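PDB 4PSR: alpha-fucosidase GH29 from Fusarium graminearum, which hydrolyses alpha-L-fucosidic linkages as a glycoside hydrolase of family 29, probably releasing alpha-1,6-linked fucose from the N-glycans of glycoproteins. Local coordinates for residues Q499-A512 / L534-T548. Numbering follows the deposited sequence.
Sequences QPERGAAVFSKADA and LKPEEIRSIRVSDGT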
loop_
_atom_site.group_PDB
_atom_site.type_symbol
_atom_site.label_atom_id
_atom_site.label_comp_id
_atom_site.label_asym_id
_atom_site.label_seq_id
_atom_site.Cartn_x
_atom_site.Cartn_y
_atom_site.Cartn_z
ATOM N N GLN A 499 8.599 -22.454 16.370
ATOM C CA GLN A 499 7.979 -23.544 15.657
ATOM C C GLN A 499 6.464 -23.311 15.584
ATOM O O GLN A 499 5.784 -23.340 16.591
ATOM C CB GLN A 499 8.264 -24.875 16.368
ATOM C CG GLN A 499 7.868 -26.086 15.558
ATOM C CD GLN A 499 8.727 -26.267 14.318
ATOM O OE1 GLN A 499 9.905 -25.907 14.303
ATOM N NE2 GLN A 499 8.142 -26.810 13.271
ATOM N N PRO A 500 5.920 -23.065 14.383
ATOM C CA PRO A 500 4.470 -22.866 14.289
ATOM C C PRO A 500 3.688 -24.096 14.738
ATOM O O PRO A 500 4.196 -25.217 14.572
ATOM C CB PRO A 500 4.245 -22.632 12.784
ATOM C CG PRO A 500 5.554 -22.105 12.300
ATOM C CD PRO A 500 6.587 -22.878 13.085
ATOM N N GLU A 501 2.473 -23.906 15.253
ATOM C CA GLU A 501 1.634 -25.032 15.659
ATOM C C GLU A 501 1.413 -25.977 14.497
ATOM O O GLU A 501 1.532 -27.193 14.637
ATOM C CB GLU A 501 0.273 -24.578 16.212
ATOM C CG GLU A 501 -0.537 -25.768 16.755
ATOM C CD GLU A 501 -1.963 -25.429 17.132
ATOM O OE1 GLU A 501 -2.406 -24.298 16.863
ATOM O OE2 GLU A 501 -2.644 -26.312 17.698
ATOM N N ARG A 502 1.070 -25.420 13.340
ATOM C CA ARG A 502 1.050 -26.186 12.110
ATOM C C ARG A 502 1.896 -25.439 11.101
ATOM O O ARG A 502 1.585 -24.311 10.725
ATOM C CB ARG A 502 -0.368 -26.334 11.555
ATOM C CG ARG A 502 -1.318 -27.094 12.451
ATOM C CD ARG A 502 -1.017 -28.581 12.433
ATOM N NE ARG A 502 -1.872 -29.303 13.377
ATOM C CZ ARG A 502 -1.528 -29.622 14.624
ATOM N NH1 ARG A 502 -0.330 -29.310 15.106
ATOM N NH2 ARG A 502 -2.389 -30.271 15.394
ATOM N N GLY A 503 2.988 -26.052 10.671
ATOM C CA GLY A 503 3.947 -25.370 9.837
ATOM C C GLY A 503 5.302 -26.030 9.948
ATOM O O GLY A 503 5.403 -27.220 10.243
ATOM N N ALA A 504 6.344 -25.268 9.674
ATOM C CA ALA A 504 7.687 -25.812 9.673
ATOM C C ALA A 504 8.667 -24.698 10.004
ATOM O O ALA A 504 8.298 -23.519 10.069
ATOM C CB ALA A 504 8.002 -26.434 8.329
ATOM N N ALA A 505 9.929 -25.071 10.244
ATOM C CA ALA A 505 11.007 -24.097 10.383
ATOM C C ALA A 505 12.237 -24.661 9.682
ATOM O O ALA A 505 12.553 -25.858 9.847
ATOM C CB ALA A 505 11.306 -23.791 11.867
ATOM N N VAL A 506 12.918 -23.819 8.898
ATOM C CA VAL A 506 14.125 -24.241 8.191
ATOM C C VAL A 506 15.344 -23.563 8.802
ATOM O O VAL A 506 15.242 -22.450 9.283
ATOM C CB VAL A 506 14.048 -23.955 6.677
ATOM C CG1 VAL A 506 13.029 -24.886 6.022
ATOM C CG2 VAL A 506 13.680 -22.489 6.396
ATOM N N PHE A 507 16.483 -24.269 8.799
ATOM C CA PHE A 507 17.700 -23.841 9.493
ATOM C C PHE A 507 18.948 -23.997 8.628
ATOM O O PHE A 507 19.012 -24.852 7.737
ATOM C CB PHE A 507 17.870 -24.665 10.775
ATOM C CG PHE A 507 16.799 -24.428 11.781
ATOM C CD1 PHE A 507 15.664 -25.232 11.788
ATOM C CD2 PHE A 507 16.890 -23.384 12.688
ATOM C CE1 PHE A 507 14.653 -25.018 12.684
ATOM C CE2 PHE A 507 15.863 -23.161 13.604
ATOM C CZ PHE A 507 14.740 -23.988 13.591
ATOM N N SER A 508 19.952 -23.175 8.915
ATOM C CA SER A 508 21.194 -23.151 8.146
ATOM C C SER A 508 22.223 -24.175 8.632
ATOM O O SER A 508 23.210 -24.424 7.947
ATOM C CB SER A 508 21.809 -21.751 8.171
ATOM O OG SER A 508 22.251 -21.417 9.487
ATOM N N LYS A 509 21.986 -24.760 9.801
ATOM C CA LYS A 509 22.817 -25.865 10.286
ATOM C C LYS A 509 22.036 -27.154 10.326
ATOM O O LYS A 509 20.805 -27.143 10.354
ATOM C CB LYS A 509 23.395 -25.548 11.658
ATOM C CG LYS A 509 24.343 -24.397 11.600
ATOM C CD LYS A 509 25.010 -24.128 12.938
ATOM C CE LYS A 509 25.668 -22.753 12.943
ATOM N NZ LYS A 509 26.413 -22.475 11.677
ATOM N N ALA A 510 22.763 -28.266 10.334
ATOM C CA ALA A 510 22.176 -29.591 10.123
ATOM C C ALA A 510 21.340 -30.115 11.293
ATOM O O ALA A 510 20.624 -31.106 11.143
ATOM C CB ALA A 510 23.276 -30.595 9.775
ATOM N N ASP A 511 21.405 -29.446 12.438
ATOM C CA ASP A 511 20.751 -29.934 13.642
ATOM C C ASP A 511 19.627 -29.030 14.158
ATOM O O ASP A 511 19.420 -28.919 15.360
ATOM C CB ASP A 511 21.801 -30.120 14.745
ATOM C CG ASP A 511 22.614 -28.855 15.005
ATOM O OD1 ASP A 511 22.230 -27.774 14.513
ATOM O OD2 ASP A 511 23.643 -28.944 15.710
ATOM N N ALA A 512 18.903 -28.386 13.251
ATOM C CA ALA A 512 17.849 -27.456 13.637
ATOM C C ALA A 512 18.373 -26.340 14.551
ATOM O O ALA A 512 17.726 -25.965 15.538
ATOM C CB ALA A 512 16.685 -28.191 14.287
ATOM N N LEU A 534 17.098 -16.607 4.568
ATOM C CA LEU A 534 17.811 -17.868 4.349
ATOM C C LEU A 534 17.628 -18.335 2.917
ATOM O O LEU A 534 16.600 -18.899 2.547
ATOM C CB LEU A 534 17.336 -18.940 5.327
ATOM C CG LEU A 534 18.062 -20.288 5.348
ATOM C CD1 LEU A 534 19.561 -20.103 5.599
ATOM C CD2 LEU A 534 17.452 -21.188 6.428
ATOM N N LYS A 535 18.641 -18.077 2.112
ATOM C CA LYS A 535 18.693 -18.581 0.758
ATOM C C LYS A 535 18.485 -20.081 0.813
ATOM O O LYS A 535 19.068 -20.777 1.655
ATOM C CB LYS A 535 20.042 -18.270 0.100
ATOM C CG LYS A 535 20.338 -16.783 -0.033
ATOM C CD LYS A 535 21.721 -16.555 -0.630
ATOM C CE LYS A 535 22.039 -15.072 -0.776
ATOM N NZ LYS A 535 23.384 -14.845 -1.383
ATOM N N PRO A 536 17.644 -20.607 -0.076
ATOM C CA PRO A 536 17.256 -22.007 0.098
ATOM C C PRO A 536 18.436 -22.979 -0.103
ATOM O O PRO A 536 18.453 -24.042 0.508
ATOM C CB PRO A 536 16.150 -22.199 -0.949
ATOM C CG PRO A 536 16.277 -21.064 -1.904
ATOM C CD PRO A 536 16.871 -19.930 -1.133
ATOM N N GLU A 537 19.411 -22.585 -0.918
ATOM C CA GLU A 537 20.635 -23.374 -1.077
ATOM C C GLU A 537 21.385 -23.576 0.244
ATOM O O GLU A 537 22.199 -24.501 0.349
ATOM C CB GLU A 537 21.570 -22.708 -2.097
ATOM C CG GLU A 537 22.413 -21.571 -1.537
ATOM C CD GLU A 537 22.678 -20.448 -2.525
ATOM O OE1 GLU A 537 23.824 -19.951 -2.567
ATOM O OE2 GLU A 537 21.740 -20.035 -3.235
ATOM N N GLU A 538 21.131 -22.716 1.235
ATOM C CA GLU A 538 21.817 -22.773 2.531
ATOM C C GLU A 538 21.044 -23.534 3.607
ATOM O O GLU A 538 21.512 -23.664 4.741
ATOM C CB GLU A 538 22.129 -21.365 3.042
ATOM C CG GLU A 538 23.148 -20.637 2.173
ATOM C CD GLU A 538 23.531 -19.274 2.705
ATOM O OE1 GLU A 538 23.417 -19.047 3.926
ATOM O OE2 GLU A 538 23.960 -18.430 1.892
ATOM N N ILE A 539 19.863 -24.037 3.266
ATOM C CA ILE A 539 19.090 -24.834 4.204
ATOM C C ILE A 539 19.761 -26.194 4.413
ATOM O O ILE A 539 20.044 -26.896 3.441
ATOM C CB ILE A 539 17.638 -25.035 3.705
ATOM C CG1 ILE A 539 16.932 -23.668 3.595
ATOM C CG2 ILE A 539 16.892 -25.966 4.647
ATOM C CD1 ILE A 539 15.597 -23.770 2.884
ATOM N N ARG A 540 19.976 -26.556 5.674
ATOM C CA ARG A 540 20.598 -27.840 6.011
ATOM C C ARG A 540 19.754 -28.705 6.941
ATOM O O ARG A 540 20.089 -29.861 7.205
ATOM C CB ARG A 540 21.991 -27.618 6.623
ATOM C CG ARG A 540 23.049 -27.073 5.642
ATOM C CD ARG A 540 23.426 -28.071 4.560
ATOM N NE ARG A 540 23.059 -29.431 4.940
ATOM C CZ ARG A 540 23.806 -30.241 5.683
ATOM N NH1 ARG A 540 23.353 -31.453 5.980
ATOM N NH2 ARG A 540 24.995 -29.848 6.132
ATOM N N SER A 541 18.654 -28.166 7.457
ATOM C CA SER A 541 17.717 -28.963 8.226
ATOM C C SER A 541 16.345 -28.272 8.248
ATOM O O SER A 541 16.229 -27.073 7.969
ATOM C CB SER A 541 18.224 -29.266 9.652
ATOM O OG SER A 541 18.413 -28.095 10.438
ATOM N N ILE A 542 15.331 -29.062 8.567
ATOM C CA ILE A 542 13.970 -28.567 8.688
ATOM C C ILE A 542 13.272 -29.308 9.810
ATOM O O ILE A 542 13.426 -30.538 9.947
ATOM C CB ILE A 542 13.206 -28.751 7.372
ATOM C CG1 ILE A 542 11.764 -28.226 7.493
ATOM C CG2 ILE A 542 13.197 -30.207 6.939
ATOM C CD1 ILE A 542 11.076 -28.087 6.150
ATOM N N ARG A 543 12.523 -28.574 10.623
ATOM C CA ARG A 543 11.635 -29.155 11.611
ATOM C C ARG A 543 10.186 -28.965 11.156
ATOM O O ARG A 543 9.721 -27.825 10.986
ATOM C CB ARG A 543 11.821 -28.525 12.978
ATOM C CG ARG A 543 11.135 -29.310 14.079
ATOM C CD ARG A 543 11.783 -29.034 15.425
ATOM N NE ARG A 543 12.024 -27.608 15.627
ATOM C CZ ARG A 543 13.001 -27.103 16.369
ATOM N NH1 ARG A 543 13.110 -25.787 16.491
ATOM N NH2 ARG A 543 13.866 -27.903 16.988
ATOM N N VAL A 544 9.497 -30.080 10.951
ATOM C CA VAL A 544 8.113 -30.079 10.480
ATOM C C VAL A 544 7.216 -30.339 11.689
ATOM O O VAL A 544 7.439 -31.269 12.469
ATOM C CB VAL A 544 7.909 -31.165 9.411
ATOM C CG1 VAL A 544 6.427 -31.240 8.989
ATOM C CG2 VAL A 544 8.807 -30.930 8.194
ATOM N N SER A 545 6.198 -29.513 11.894
ATOM C CA SER A 545 5.325 -29.690 13.039
ATOM C C SER A 545 4.441 -30.925 12.905
ATOM O O SER A 545 4.198 -31.428 11.803
ATOM C CB SER A 545 4.437 -28.448 13.218
ATOM O OG SER A 545 5.234 -27.294 13.395
ATOM N N ASP A 546 3.970 -31.412 14.046
ATOM C CA ASP A 546 2.946 -32.454 14.074
ATOM C C ASP A 546 1.762 -31.970 13.249
ATOM O O ASP A 546 1.519 -30.767 13.165
ATOM C CB ASP A 546 2.491 -32.719 15.507
ATOM C CG ASP A 546 3.478 -33.572 16.295
ATOM O OD1 ASP A 546 4.446 -34.077 15.703
ATOM O OD2 ASP A 546 3.225 -33.744 17.495
ATOM N N GLY A 547 1.073 -32.910 12.621
ATOM C CA GLY A 547 -0.100 -32.593 11.812
ATOM C C GLY A 547 0.222 -31.899 10.492
ATOM O O GLY A 547 -0.674 -31.435 9.792
ATOM N N THR A 548 1.494 -31.861 10.130
ATOM C CA THR A 548 1.968 -31.124 8.956
ATOM C C THR A 548 2.907 -31.985 8.119
ATOM O O THR A 548 3.523 -32.930 8.627
ATOM C CB THR A 548 2.729 -29.844 9.394
ATOM O OG1 THR A 548 2.060 -29.211 10.488
ATOM C CG2 THR A 548 2.872 -28.845 8.259
HETATM O O HOH W 1 11.595 -23.846 15.462
HETATM O O HOH W 2 23.983 -23.350 5.657
#
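Gln-499 spends both ends of its amide on the strand 541-544 side of the contact: OE1 accepts from Arg-543 NE at 3.0 Å, while NE2 donates to Ser-545 OG and to the backbone O of Arg-543. That carbonyl also takes the N-H of Ala-505, and the glutamine donor comes to it from above its plane. The amide and guanidinium planes stand 83° apart, yet OE1 lies in the guanidinium plane, and a water joins OE1 to Arg-543 NH1; NH2 forms a salt bridge with Glu-569. A glutamine amide suits the place because it presents an acceptor and a two-hydrogen donor side by side. Ser-545 continues the run, its OG donating to Pro-500 O at 2.6 Å. Strands 504-507 and 541-544 form the antiparallel centre of a four-stranded sheet, distinct from the TIM barrel. The pairing ends in a classic beta bulge, where Arg-540 and Ser-541 both face Phe-507. With OG between its backbone N and carbonyl carbon (chi1 62°), Ser-541 donates to Lys-509 O at 2.6 Å and accepts from Ala-512 N, pinning the type I turn 509-512. Val-506, beta-branched as suits a strand, shares the apolar face of Ile-542, CG1 meeting Ile-542 CD1 at 3.8 Å; Ile-580 packs there too.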